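Long-range contacts in LbaCas13a H328A (C2c2) (Lachnospiraceae bacterium NK4A179, PDB 5WLH), which binds a precursor CRISPR guide RNA and acts as an RNA-targeting nuclease with a preference for cleaving at A, probably once a matching target RNA has paired: residues 25-30 and 485-490; 34-39 and 940-945; 489-494 and 933-938. One frame throughout, in Å; residues are numbered along the deposited sequence.

Contact 1: residues 25-30 and 485-490; sequences AVVSEN and SSFDYE. With nucleotides of chain B.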
loop_
_atom_site.group_PDB
_atom_site.type_symbol
_atom_site.label_atom_id
_atom_site.label_comp_id
_atom_site.label_asym_id
_atom_site.label_seq_id
_atom_site.Cartn_x
_atom_site.Cartn_y
_atom_site.Cartn_z
ATOM N N ALA A 25 9.387 -12.648 16.131
ATOM C CA ALA A 25 9.425 -13.452 14.928
ATOM C C ALA A 25 8.842 -14.796 15.290
ATOM O O ALA A 25 8.678 -15.124 16.466
ATOM C CB ALA A 25 10.851 -13.599 14.371
ATOM N N VAL A 26 8.539 -15.582 14.268
ATOM C CA VAL A 26 8.189 -16.980 14.447
ATOM C C VAL A 26 9.291 -17.806 13.805
ATOM O O VAL A 26 9.611 -17.616 12.628
ATOM C CB VAL A 26 6.825 -17.319 13.835
ATOM C CG1 VAL A 26 6.596 -18.814 13.905
ATOM C CG2 VAL A 26 5.708 -16.598 14.587
ATOM N N VAL A 27 9.884 -18.708 14.566
ATOM C CA VAL A 27 10.910 -19.578 13.999
ATOM C C VAL A 27 10.389 -21.004 14.004
ATOM O O VAL A 27 9.552 -21.384 14.829
ATOM C CB VAL A 27 12.254 -19.464 14.743
ATOM C CG1 VAL A 27 12.787 -18.032 14.649
ATOM C CG2 VAL A 27 12.114 -19.913 16.182
ATOM N N SER A 28 10.892 -21.802 13.065
ATOM C CA SER A 28 10.473 -23.183 12.910
ATOM C C SER A 28 11.724 -24.045 12.899
ATOM O O SER A 28 12.554 -23.915 11.997
ATOM C CB SER A 28 9.669 -23.361 11.619
ATOM O OG SER A 28 9.023 -24.612 11.598
ATOM N N GLU A 29 11.878 -24.899 13.905
ATOM C CA GLU A 29 13.107 -25.683 13.977
ATOM C C GLU A 29 12.926 -27.072 13.378
ATOM O O GLU A 29 13.424 -27.345 12.277
ATOM C CB GLU A 29 13.597 -25.755 15.423
ATOM C CG GLU A 29 13.782 -24.371 16.036
ATOM C CD GLU A 29 15.131 -24.188 16.713
ATOM O OE1 GLU A 29 15.828 -25.200 16.954
ATOM O OE2 GLU A 29 15.490 -23.022 16.997
ATOM N N ASN A 30 12.222 -27.958 14.074
ATOM C CA ASN A 30 11.967 -29.314 13.584
ATOM C C ASN A 30 10.459 -29.553 13.575
ATOM O O ASN A 30 9.922 -30.293 14.404
ATOM C CB ASN A 30 12.713 -30.353 14.431
ATOM C CG ASN A 30 14.192 -30.427 14.088
ATOM O OD1 ASN A 30 14.569 -30.897 13.012
ATOM N ND2 ASN A 30 15.037 -29.965 15.004
ATOM N N SER A 485 9.084 -19.934 8.677
ATOM C CA SER A 485 9.363 -18.876 9.636
ATOM C C SER A 485 8.709 -17.575 9.191
ATOM O O SER A 485 8.325 -17.404 8.032
ATOM C CB SER A 485 10.871 -18.660 9.783
ATOM O OG SER A 485 11.365 -17.941 8.649
ATOM N N SER A 486 8.612 -16.634 10.124
ATOM C CA SER A 486 8.100 -15.327 9.735
ATOM C C SER A 486 9.033 -14.647 8.738
ATOM O O SER A 486 8.570 -13.977 7.818
ATOM C CB SER A 486 7.863 -14.453 10.970
ATOM O OG SER A 486 9.027 -14.353 11.772
ATOM N N PHE A 487 10.351 -14.846 8.873
ATOM C CA PHE A 487 11.284 -14.262 7.915
ATOM C C PHE A 487 11.010 -14.777 6.506
ATOM O O PHE A 487 11.141 -14.025 5.530
ATOM C CB PHE A 487 12.728 -14.590 8.314
ATOM C CG PHE A 487 13.077 -14.145 9.697
ATOM C CD1 PHE A 487 13.363 -12.810 9.951
ATOM C CD2 PHE A 487 13.099 -15.045 10.740
ATOM C CE1 PHE A 487 13.675 -12.372 11.240
ATOM C CE2 PHE A 487 13.411 -14.629 12.028
ATOM C CZ PHE A 487 13.720 -13.289 12.276
ATOM N N ASP A 488 10.652 -16.067 6.384
ATOM C CA ASP A 488 10.305 -16.632 5.078
ATOM C C ASP A 488 9.204 -15.823 4.414
ATOM O O ASP A 488 9.246 -15.552 3.207
ATOM C CB ASP A 488 9.828 -18.088 5.222
ATOM C CG ASP A 488 10.937 -19.047 5.594
ATOM O OD1 ASP A 488 12.089 -18.803 5.214
ATOM O OD2 ASP A 488 10.638 -20.061 6.241
ATOM N N TYR A 489 8.174 -15.477 5.186
ATOM C CA TYR A 489 7.056 -14.734 4.613
ATOM C C TYR A 489 7.417 -13.280 4.359
ATOM O O TYR A 489 6.861 -12.655 3.449
ATOM C CB TYR A 489 5.843 -14.856 5.525
ATOM C CG TYR A 489 4.928 -16.010 5.133
ATOM C CD1 TYR A 489 5.438 -17.158 4.541
ATOM C CD2 TYR A 489 3.562 -15.940 5.364
ATOM C CE1 TYR A 489 4.589 -18.211 4.171
ATOM C CE2 TYR A 489 2.704 -16.983 5.013
ATOM C CZ TYR A 489 3.227 -18.109 4.417
ATOM O OH TYR A 489 2.374 -19.117 4.074
ATOM N N GLU A 490 8.324 -12.707 5.151
ATOM C CA GLU A 490 8.815 -11.380 4.807
ATOM C C GLU A 490 9.471 -11.388 3.425
ATOM O O GLU A 490 9.235 -10.489 2.608
ATOM C CB GLU A 490 9.790 -10.895 5.879
ATOM C CG GLU A 490 9.136 -10.604 7.215
ATOM C CD GLU A 490 10.095 -9.904 8.140
ATOM O OE1 GLU A 490 10.046 -8.649 8.218
ATOM O OE2 GLU A 490 10.917 -10.624 8.756
ATOM P P A B 26 3.992 -7.534 7.100
ATOM O OP1 A B 26 3.300 -7.245 5.819
ATOM O OP2 A B 26 3.410 -7.192 8.416
ATOM O "O5'" A B 26 4.327 -9.084 7.135
ATOM C "C5'" A B 26 4.722 -9.802 5.969
ATOM C "C4'" A B 26 4.366 -11.258 6.133
ATOM O "O4'" A B 26 5.214 -11.830 7.167
ATOM C "C3'" A B 26 2.933 -11.491 6.591
ATOM O "O3'" A B 26 2.490 -12.756 6.112
ATOM C "C2'" A B 26 3.084 -11.542 8.108
ATOM O "O2'" A B 26 2.035 -12.175 8.806
ATOM C "C1'" A B 26 4.424 -12.268 8.258
ATOM N N9 A B 26 5.110 -11.865 9.481
ATOM C C8 A B 26 5.973 -10.809 9.625
ATOM N N7 A B 26 6.392 -10.658 10.869
ATOM C C5 A B 26 5.763 -11.677 11.552
ATOM C C6 A B 26 5.820 -12.050 12.908
ATOM N N6 A B 26 6.563 -11.369 13.794
ATOM N N1 A B 26 5.069 -13.092 13.297
ATOM C C2 A B 26 4.331 -13.749 12.384
ATOM N N3 A B 26 4.209 -13.488 11.083
ATOM C C4 A B 26 4.967 -12.432 10.726
ATOM P P A B 25 6.270 -5.699 12.079
ATOM O OP1 A B 25 7.533 -6.329 12.566
ATOM O OP2 A B 25 5.583 -4.688 12.913
ATOM O "O5'" A B 25 6.594 -5.052 10.668
ATOM C "C5'" A B 25 5.568 -4.526 9.837
ATOM C "C4'" A B 25 5.773 -4.941 8.405
ATOM O "O4'" A B 25 6.894 -4.212 7.832
ATOM C "C3'" A B 25 6.077 -6.427 8.195
ATOM O "O3'" A B 25 5.431 -6.857 7.004
ATOM C "C2'" A B 25 7.575 -6.440 7.934
ATOM O "O2'" A B 25 8.021 -7.546 7.174
ATOM C "C1'" A B 25 7.745 -5.133 7.177
ATOM N N9 A B 25 9.118 -4.646 7.153
ATOM C C8 A B 25 10.084 -4.818 8.116
ATOM N N7 A B 25 11.249 -4.318 7.776
ATOM C C5 A B 25 11.022 -3.798 6.510
ATOM C C6 A B 25 11.860 -3.132 5.609
ATOM N N6 A B 25 13.142 -2.877 5.879
ATOM N N1 A B 25 11.343 -2.754 4.422
ATOM C C2 A B 25 10.058 -3.014 4.155
ATOM N N3 A B 25 9.173 -3.640 4.931
ATOM C C4 A B 25 9.724 -4.004 6.103
ATOM P P U B 27 0.939 -12.990 5.775
ATOM O OP1 U B 27 0.158 -12.902 7.006
ATOM O OP2 U B 27 0.781 -14.220 4.952
ATOM O "O5'" U B 27 0.581 -11.742 4.870
ATOM C "C5'" U B 27 -0.679 -11.644 4.240
ATOM C "C4'" U B 27 -0.982 -10.195 3.998
ATOM O "O4'" U B 27 -1.377 -9.588 5.255
ATOM C "C3'" U B 27 0.208 -9.360 3.485
ATOM O "O3'" U B 27 -0.251 -8.458 2.498
ATOM C "C2'" U B 27 0.586 -8.525 4.705
ATOM O "O2'" U B 27 1.235 -7.303 4.403
ATOM C "C1'" U B 27 -0.792 -8.317 5.311
ATOM N N1 U B 27 -0.841 -7.760 6.668
ATOM C C2 U B 27 -1.960 -6.988 6.966
ATOM O O2 U B 27 -2.885 -6.852 6.188
ATOM N N3 U B 27 -1.971 -6.417 8.221
ATOM C C4 U B 27 -0.977 -6.537 9.169
ATOM O O4 U B 27 -1.108 -5.959 10.257
ATOM C C5 U B 27 0.153 -7.323 8.764
ATOM C C6 U B 27 0.194 -7.891 7.555
#

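Contact 2: residues 34-39 and 940-945; sequences EGILYN and SETGTE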
loop_
_atom_site.group_PDB
_atom_site.type_symbol
_atom_site.label_atom_id
_atom_site.label_comp_id
_atom_site.label_asym_id
_atom_site.label_seq_id
_atom_site.Cartn_x
_atom_site.Cartn_y
_atom_site.Cartn_z
ATOM N N GLU A 34 8.127 -21.542 17.356
ATOM C CA GLU A 34 8.210 -20.741 18.562
ATOM C C GLU A 34 8.139 -19.276 18.178
ATOM O O GLU A 34 8.821 -18.843 17.240
ATOM C CB GLU A 34 9.510 -21.039 19.318
ATOM C CG GLU A 34 9.752 -20.166 20.537
ATOM C CD GLU A 34 11.070 -20.489 21.207
ATOM O OE1 GLU A 34 11.695 -21.496 20.807
ATOM O OE2 GLU A 34 11.494 -19.734 22.114
ATOM N N GLY A 35 7.309 -18.518 18.891
ATOM C CA GLY A 35 7.394 -17.072 18.811
ATOM C C GLY A 35 8.545 -16.599 19.678
ATOM O O GLY A 35 8.644 -16.972 20.851
ATOM N N ILE A 36 9.432 -15.795 19.098
ATOM C CA ILE A 36 10.587 -15.280 19.818
ATOM C C ILE A 36 10.514 -13.770 19.908
ATOM O O ILE A 36 9.907 -13.093 19.072
ATOM C CB ILE A 36 11.925 -15.696 19.166
ATOM C CG1 ILE A 36 12.034 -15.121 17.744
ATOM C CG2 ILE A 36 12.062 -17.176 19.207
ATOM C CD1 ILE A 36 13.480 -15.006 17.229
ATOM N N LEU A 37 11.144 -13.244 20.953
ATOM C CA LEU A 37 11.460 -11.833 21.071
ATOM C C LEU A 37 12.935 -11.648 20.784
ATOM O O LEU A 37 13.768 -12.436 21.246
ATOM C CB LEU A 37 11.167 -11.297 22.479
ATOM C CG LEU A 37 9.741 -11.030 22.922
ATOM C CD1 LEU A 37 9.796 -10.287 24.267
ATOM C CD2 LEU A 37 9.057 -10.177 21.877
ATOM N N TYR A 38 13.262 -10.615 20.029
ATOM C CA TYR A 38 14.662 -10.326 19.775
ATOM C C TYR A 38 14.911 -8.835 19.711
ATOM O O TYR A 38 14.072 -8.052 19.254
ATOM C CB TYR A 38 15.169 -10.998 18.497
ATOM C CG TYR A 38 14.547 -10.544 17.181
ATOM C CD1 TYR A 38 13.305 -10.997 16.781
ATOM C CD2 TYR A 38 15.262 -9.720 16.309
ATOM C CE1 TYR A 38 12.764 -10.615 15.546
ATOM C CE2 TYR A 38 14.742 -9.344 15.078
ATOM C CZ TYR A 38 13.489 -9.792 14.709
ATOM O OH TYR A 38 12.966 -9.415 13.486
ATOM N N ASN A 39 16.085 -8.460 20.192
ATOM C CA ASN A 39 16.526 -7.077 20.175
ATOM C C ASN A 39 17.132 -6.742 18.825
ATOM O O ASN A 39 17.855 -7.549 18.236
ATOM C CB ASN A 39 17.535 -6.843 21.297
ATOM C CG ASN A 39 17.063 -7.432 22.619
ATOM O OD1 ASN A 39 16.126 -6.914 23.235
ATOM N ND2 ASN A 39 17.687 -8.539 23.046
ATOM N N SER A 940 19.701 -13.413 10.389
ATOM C CA SER A 940 21.066 -13.746 10.786
ATOM C C SER A 940 21.285 -13.482 12.270
ATOM O O SER A 940 21.793 -14.349 12.994
ATOM C CB SER A 940 22.065 -12.972 9.923
ATOM O OG SER A 940 23.401 -13.113 10.393
ATOM N N GLU A 941 20.844 -12.319 12.759
ATOM C CA GLU A 941 21.138 -11.945 14.142
ATOM C C GLU A 941 20.385 -12.817 15.133
ATOM O O GLU A 941 20.859 -13.000 16.256
ATOM C CB GLU A 941 20.830 -10.466 14.390
ATOM C CG GLU A 941 19.374 -10.165 14.719
ATOM C CD GLU A 941 19.045 -8.676 14.650
ATOM O OE1 GLU A 941 19.967 -7.843 14.574
ATOM O OE2 GLU A 941 17.847 -8.352 14.676
ATOM N N THR A 942 19.236 -13.374 14.735
ATOM C CA THR A 942 18.471 -14.297 15.559
ATOM C C THR A 942 18.848 -15.747 15.346
ATOM O O THR A 942 18.231 -16.621 15.957
ATOM C CB THR A 942 16.971 -14.145 15.304
ATOM O OG1 THR A 942 16.673 -14.502 13.953
ATOM C CG2 THR A 942 16.550 -12.732 15.572
ATOM N N GLY A 943 19.831 -16.007 14.499
ATOM C CA GLY A 943 20.271 -17.366 14.251
ATOM C C GLY A 943 19.234 -18.220 13.572
ATOM O O GLY A 943 19.187 -19.434 13.793
ATOM N N THR A 944 18.402 -17.615 12.733
ATOM C CA THR A 944 17.331 -18.334 12.070
ATOM C C THR A 944 17.834 -18.797 10.712
ATOM O O THR A 944 18.222 -17.964 9.885
ATOM C CB THR A 944 16.092 -17.447 11.918
ATOM O OG1 THR A 944 15.710 -16.952 13.208
ATOM C CG2 THR A 944 14.927 -18.238 11.330
ATOM N N GLU A 945 17.879 -20.117 10.514
ATOM C CA GLU A 945 18.171 -20.678 9.203
ATOM C C GLU A 945 17.199 -20.124 8.189
ATOM O O GLU A 945 15.991 -20.089 8.432
ATOM C CB GLU A 945 18.034 -22.204 9.198
ATOM C CG GLU A 945 18.937 -22.961 10.152
ATOM C CD GLU A 945 18.197 -23.404 11.408
ATOM O OE1 GLU A 945 18.154 -24.633 11.660
ATOM O OE2 GLU A 945 17.628 -22.548 12.125
#

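Contact 3: residues 489-494 and 933-938; sequences YELIKA and WDIYRR. With nucleotides of chain B.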
loop_
_atom_site.group_PDB
_atom_site.type_symbol
_atom_site.label_atom_id
_atom_site.label_comp_id
_atom_site.label_asym_id
_atom_site.label_seq_id
_atom_site.Cartn_x
_atom_site.Cartn_y
_atom_site.Cartn_z
ATOM N N TYR A 489 8.174 -15.477 5.186
ATOM C CA TYR A 489 7.056 -14.734 4.613
ATOM C C TYR A 489 7.417 -13.280 4.359
ATOM O O TYR A 489 6.861 -12.655 3.449
ATOM C CB TYR A 489 5.843 -14.856 5.525
ATOM C CG TYR A 489 4.928 -16.010 5.133
ATOM C CD1 TYR A 489 5.438 -17.158 4.541
ATOM C CD2 TYR A 489 3.562 -15.940 5.364
ATOM C CE1 TYR A 489 4.589 -18.211 4.171
ATOM C CE2 TYR A 489 2.704 -16.983 5.013
ATOM C CZ TYR A 489 3.227 -18.109 4.417
ATOM O OH TYR A 489 2.374 -19.117 4.074
ATOM N N GLU A 490 8.324 -12.707 5.151
ATOM C CA GLU A 490 8.815 -11.380 4.807
ATOM C C GLU A 490 9.471 -11.388 3.425
ATOM O O GLU A 490 9.235 -10.489 2.608
ATOM C CB GLU A 490 9.790 -10.895 5.879
ATOM C CG GLU A 490 9.136 -10.604 7.215
ATOM C CD GLU A 490 10.095 -9.904 8.140
ATOM O OE1 GLU A 490 10.046 -8.649 8.218
ATOM O OE2 GLU A 490 10.917 -10.624 8.756
ATOM N N LEU A 491 10.273 -12.411 3.138
ATOM C CA LEU A 491 10.886 -12.520 1.816
ATOM C C LEU A 491 9.829 -12.646 0.724
ATOM O O LEU A 491 9.937 -12.000 -0.326
ATOM C CB LEU A 491 11.829 -13.722 1.773
ATOM C CG LEU A 491 13.134 -13.610 2.581
ATOM C CD1 LEU A 491 13.818 -14.965 2.574
ATOM C CD2 LEU A 491 14.045 -12.560 1.976
ATOM N N ILE A 492 8.791 -13.458 0.959
ATOM C CA ILE A 492 7.709 -13.563 -0.023
ATOM C C ILE A 492 7.075 -12.202 -0.256
ATOM O O ILE A 492 6.823 -11.804 -1.399
ATOM C CB ILE A 492 6.654 -14.590 0.427
ATOM C CG1 ILE A 492 7.222 -16.013 0.358
ATOM C CG2 ILE A 492 5.392 -14.477 -0.456
ATOM C CD1 ILE A 492 6.306 -17.025 0.992
ATOM N N LYS A 493 6.818 -11.459 0.823
ATOM C CA LYS A 493 6.212 -10.140 0.678
ATOM C C LYS A 493 7.095 -9.229 -0.163
ATOM O O LYS A 493 6.610 -8.565 -1.085
ATOM C CB LYS A 493 5.936 -9.522 2.050
ATOM C CG LYS A 493 5.028 -8.292 1.965
ATOM C CD LYS A 493 5.148 -7.379 3.191
ATOM C CE LYS A 493 4.340 -6.079 3.020
ATOM N NZ LYS A 493 3.081 -6.278 2.244
ATOM N N ALA A 494 8.404 -9.213 0.119
ATOM C CA ALA A 494 9.327 -8.408 -0.676
ATOM C C ALA A 494 9.173 -8.732 -2.154
ATOM O O ALA A 494 8.961 -7.840 -2.982
ATOM C CB ALA A 494 10.772 -8.644 -0.222
ATOM N N TRP A 933 17.575 -7.254 2.248
ATOM C CA TRP A 933 18.758 -7.149 3.102
ATOM C C TRP A 933 18.364 -7.146 4.573
ATOM O O TRP A 933 18.989 -7.823 5.400
ATOM C CB TRP A 933 19.530 -5.878 2.733
ATOM C CG TRP A 933 20.627 -5.442 3.698
ATOM C CD1 TRP A 933 21.959 -5.794 3.651
ATOM C CD2 TRP A 933 20.487 -4.553 4.808
ATOM N NE1 TRP A 933 22.647 -5.179 4.676
ATOM C CE2 TRP A 933 21.766 -4.425 5.409
ATOM C CE3 TRP A 933 19.410 -3.862 5.366
ATOM C CZ2 TRP A 933 21.987 -3.622 6.525
ATOM C CZ3 TRP A 933 19.628 -3.075 6.481
ATOM C CH2 TRP A 933 20.914 -2.959 7.050
ATOM N N ASP A 934 17.313 -6.401 4.913
ATOM C CA ASP A 934 16.928 -6.263 6.311
ATOM C C ASP A 934 16.406 -7.579 6.876
ATOM O O ASP A 934 16.651 -7.905 8.045
ATOM C CB ASP A 934 15.880 -5.157 6.439
ATOM C CG ASP A 934 15.606 -4.793 7.879
ATOM O OD1 ASP A 934 16.525 -4.250 8.531
ATOM O OD2 ASP A 934 14.483 -5.048 8.359
ATOM N N ILE A 935 15.686 -8.346 6.061
ATOM C CA ILE A 935 15.192 -9.648 6.504
ATOM C C ILE A 935 16.352 -10.584 6.799
ATOM O O ILE A 935 16.376 -11.268 7.830
ATOM C CB ILE A 935 14.266 -10.269 5.454
ATOM C CG1 ILE A 935 13.025 -9.389 5.226
ATOM C CG2 ILE A 935 13.853 -11.681 5.922
ATOM C CD1 ILE A 935 12.372 -9.640 3.867
ATOM N N TYR A 936 17.301 -10.673 5.866
ATOM C CA TYR A 936 18.433 -11.556 6.090
ATOM C C TYR A 936 19.239 -11.091 7.292
ATOM O O TYR A 936 19.752 -11.909 8.062
ATOM C CB TYR A 936 19.290 -11.610 4.835
ATOM C CG TYR A 936 18.707 -12.547 3.796
ATOM C CD1 TYR A 936 18.496 -13.892 4.085
ATOM C CD2 TYR A 936 18.342 -12.085 2.545
ATOM C CE1 TYR A 936 17.952 -14.747 3.144
ATOM C CE2 TYR A 936 17.801 -12.941 1.592
ATOM C CZ TYR A 936 17.607 -14.260 1.900
ATOM O OH TYR A 936 17.074 -15.109 0.961
ATOM N N ARG A 937 19.362 -9.774 7.459
ATOM C CA ARG A 937 20.057 -9.226 8.618
ATOM C C ARG A 937 19.414 -9.708 9.912
ATOM O O ARG A 937 20.102 -10.152 10.839
ATOM C CB ARG A 937 20.033 -7.700 8.547
ATOM C CG ARG A 937 20.711 -6.993 9.699
ATOM C CD ARG A 937 20.488 -5.474 9.574
ATOM N NE ARG A 937 19.100 -5.076 9.810
ATOM C CZ ARG A 937 18.514 -5.024 11.002
ATOM N NH1 ARG A 937 19.188 -5.353 12.102
ATOM N NH2 ARG A 937 17.241 -4.658 11.100
ATOM N N ARG A 938 18.083 -9.617 9.992
ATOM C CA ARG A 938 17.384 -9.996 11.211
ATOM C C ARG A 938 17.327 -11.508 11.378
ATOM O O ARG A 938 17.470 -12.012 12.497
ATOM C CB ARG A 938 15.982 -9.369 11.224
ATOM C CG ARG A 938 16.021 -7.846 11.459
ATOM C CD ARG A 938 14.616 -7.233 11.524
ATOM N NE ARG A 938 14.056 -7.041 10.180
ATOM C CZ ARG A 938 13.132 -7.829 9.640
ATOM N NH1 ARG A 938 12.669 -8.866 10.317
ATOM N NH2 ARG A 938 12.674 -7.587 8.414
ATOM P P A B 26 3.992 -7.534 7.100
ATOM O OP1 A B 26 3.300 -7.245 5.819
ATOM O OP2 A B 26 3.410 -7.192 8.416
ATOM O "O5'" A B 26 4.327 -9.084 7.135
ATOM C "C5'" A B 26 4.722 -9.802 5.969
ATOM C "C4'" A B 26 4.366 -11.258 6.133
ATOM O "O4'" A B 26 5.214 -11.830 7.167
ATOM C "C3'" A B 26 2.933 -11.491 6.591
ATOM O "O3'" A B 26 2.490 -12.756 6.112
ATOM C "C2'" A B 26 3.084 -11.542 8.108
ATOM O "O2'" A B 26 2.035 -12.175 8.806
ATOM C "C1'" A B 26 4.424 -12.268 8.258
ATOM N N9 A B 26 5.110 -11.865 9.481
ATOM C C8 A B 26 5.973 -10.809 9.625
ATOM N N7 A B 26 6.392 -10.658 10.869
ATOM C C5 A B 26 5.763 -11.677 11.552
ATOM C C6 A B 26 5.820 -12.050 12.908
ATOM N N6 A B 26 6.563 -11.369 13.794
ATOM N N1 A B 26 5.069 -13.092 13.297
ATOM C C2 A B 26 4.331 -13.749 12.384
ATOM N N3 A B 26 4.209 -13.488 11.083
ATOM C C4 A B 26 4.967 -12.432 10.726
ATOM P P A B 25 6.270 -5.699 12.079
ATOM O OP1 A B 25 7.533 -6.329 12.566
ATOM O OP2 A B 25 5.583 -4.688 12.913
ATOM O "O5'" A B 25 6.594 -5.052 10.668
ATOM C "C5'" A B 25 5.568 -4.526 9.837
ATOM C "C4'" A B 25 5.773 -4.941 8.405
ATOM O "O4'" A B 25 6.894 -4.212 7.832
ATOM C "C3'" A B 25 6.077 -6.427 8.195
ATOM O "O3'" A B 25 5.431 -6.857 7.004
ATOM C "C2'" A B 25 7.575 -6.440 7.934
ATOM O "O2'" A B 25 8.021 -7.546 7.174
ATOM C "C1'" A B 25 7.745 -5.133 7.177
ATOM N N9 A B 25 9.118 -4.646 7.153
ATOM C C8 A B 25 10.084 -4.818 8.116
ATOM N N7 A B 25 11.249 -4.318 7.776
ATOM C C5 A B 25 11.022 -3.798 6.510
ATOM C C6 A B 25 11.860 -3.132 5.609
ATOM N N6 A B 25 13.142 -2.877 5.879
ATOM N N1 A B 25 11.343 -2.754 4.422
ATOM C C2 A B 25 10.058 -3.014 4.155
ATOM N N3 A B 25 9.173 -3.640 4.931
ATOM C C4 A B 25 9.724 -4.004 6.103
ATOM P P U B 27 0.939 -12.990 5.775
ATOM O OP1 U B 27 0.158 -12.902 7.006
ATOM O OP2 U B 27 0.781 -14.220 4.952
ATOM O "O5'" U B 27 0.581 -11.742 4.870
ATOM C "C5'" U B 27 -0.679 -11.644 4.240
ATOM C "C4'" U B 27 -0.982 -10.195 3.998
ATOM O "O4'" U B 27 -1.377 -9.588 5.255
ATOM C "C3'" U B 27 0.208 -9.360 3.485
ATOM O "O3'" U B 27 -0.251 -8.458 2.498
ATOM C "C2'" U B 27 0.586 -8.525 4.705
ATOM O "O2'" U B 27 1.235 -7.303 4.403
ATOM C "C1'" U B 27 -0.792 -8.317 5.311
ATOM N N1 U B 27 -0.841 -7.760 6.668
ATOM C C2 U B 27 -1.960 -6.988 6.966
ATOM O O2 U B 27 -2.885 -6.852 6.188
ATOM N N3 U B 27 -1.971 -6.417 8.221
ATOM C C4 U B 27 -0.977 -6.537 9.169
ATOM O O4 U B 27 -1.108 -5.959 10.257
ATOM C C5 U B 27 0.153 -7.323 8.764
ATOM C C6 U B 27 0.194 -7.891 7.555
#

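Contact 1: residues 25-30 and 485-490
The backbone N-H of V26 donates to S486 OG at 2.8 Å, and the bond is nearly straight (164° at the hydrogen). A second bond runs the other way: S486 N, an amide of the first helical turn, gives its hydrogen to V26 O at 2.9 Å. S486 thus pairs with both the N-H and the C=O of one strand residue. Its OG, set between the backbone N and the carbonyl carbon (chi1 54°), meets the N-H, and its amide takes the C=O; its CB rests 3.5 Å from C5 of nucleotide A26 of chain B. V26 CG2 approaches N1 of the same base, so both segments border the adenine. An alanine at S486 would probably leave the V26 N-H without its acceptor and the strand less firmly fixed beside the base. Apolar contact extends the interface: F487 CZ meets A25 CB at 3.6 Å, and V27 CG1 reaches the edge of the F487 ring, near its plane. Further along the helix, E490 OE1 accepts from O2' of nucleotide A25 of chain B, at a distance (2.5 Å) short enough to be doubtful. Before the helix, S485 OG accepts from D488 N at 3.0 Å and S485 N donates to D488 OD2 at 2.9 Å from above the carboxylate plane. These reciprocal bonds define a capping box, starting helix 486-517 where it meets strand 22-28 beside the guide RNA.

Contact 2: residues 34-39 and 940-945
T942 CG2 sits over one face of the Y38 ring, 3.6 Å from its centroid and 25° off the ring normal, which meets the criteria for a CH-pi contact. The methyl is displaced toward the rim, with Y38 CG and CD2 as its nearest ring atoms. E941 OE2 lies in the ring plane, 3.3 Å from Y38 CE2, so the C-H edge at CD2 and CE2 faces it; the carboxylate plane itself is turned 63° from the ring. I36 adds a looser apolar touch, its CD1 4.1 Å from T942 CB. In the next shell, T942 OG1 is hydrogen-bonded to the carbonyl oxygens of R938 and A939, which share its one proton. With OG1 held between the backbone N and the carbonyl carbon (chi1 64°), CG2 is left anti to the carbonyl carbon, on the side of the ring. E941 OE1 is fixed by the backbone N of S42, while Y38 OH is bonded to R938 NH1 and so secures the far end of the ring. The chain then leaves the helix through a Schellman motif: G943 has positive phi, and its N reaches S940 O at 3.0 Å. The side-chain contacts set the end of helix 915-941 against strand 33-39. F487 of helix 486-517 touches both Y38 and T942, strand 22-28 pairs alongside through its backbone, and L37 packs instead on helix 51-64.

Contact 3: residues 489-494 and 933-938
I935 points its CD1 into the backbone of the facing helix, 3.4 Å from E490 C, and the same methyl lies 3.9 Å from L491 CD2. With axes 9.8 Å apart and running at 173°, the helices are antiparallel, and this isoleucine packs against both E490 and L491. Y936 comes next, crossing the L491 side chain at about a right angle, with L491 CD1 3.6 Å from Y936 OH. That hydroxyl is hydrogen-bonded to I950 O, and the ring stacks with H948, so the tyrosine is held from beyond the helix pair as well. R937 turns back along its own helix to D934: its NE and NH2 both donate to D934 OD1, a side-on grip whose shorter arm, from NH2, is 2.7 Å. R938 completes the set. Its chain bends at chi3 (-79°), placing NE, which donates to D934 OD2 at 2.7 Å. The end of the guanidinium crosses to E490 with one nitrogen per oxygen. NH1 reaches E490 OE2 at 2.9 Å, in the guanidinium plane and on the syn lone pair, whereas NH2 meets E490 OE1 at 2.8 Å on a path tilted 25° out of that plane. R938 thus stands between two acidic groups and would probably offset their mutual repulsion. The adenine of nucleotide A25 of chain B lies beside D934 and R938. Together E490, D934, R937 and R938 form a salt-bridge network that runs along helix 915-941 and crosses to the antiparallel helix 486-517 through R938 and E490, bordering the guide RNA.

How the contacts relate
From the N terminus, strand 22-28 comes first; contact 1 joins it to the start of helix 486-517, closing a loop of 454 residues. From its neighbour in the two-stranded antiparallel sheet, strand 33-39, contact 2 closes a longer loop of 900 residues at the end of helix 915-941. Because their segments alternate along the chain, contacts 1 and 2 cross. Contact 3 begins where contact 1 ends, on helix 486-517, and is nested inside the loop of contact 2. The three form a circuit: the sheet meets one helix in contact 1 and the other in contact 2, and contact 3 joins the two helices directly.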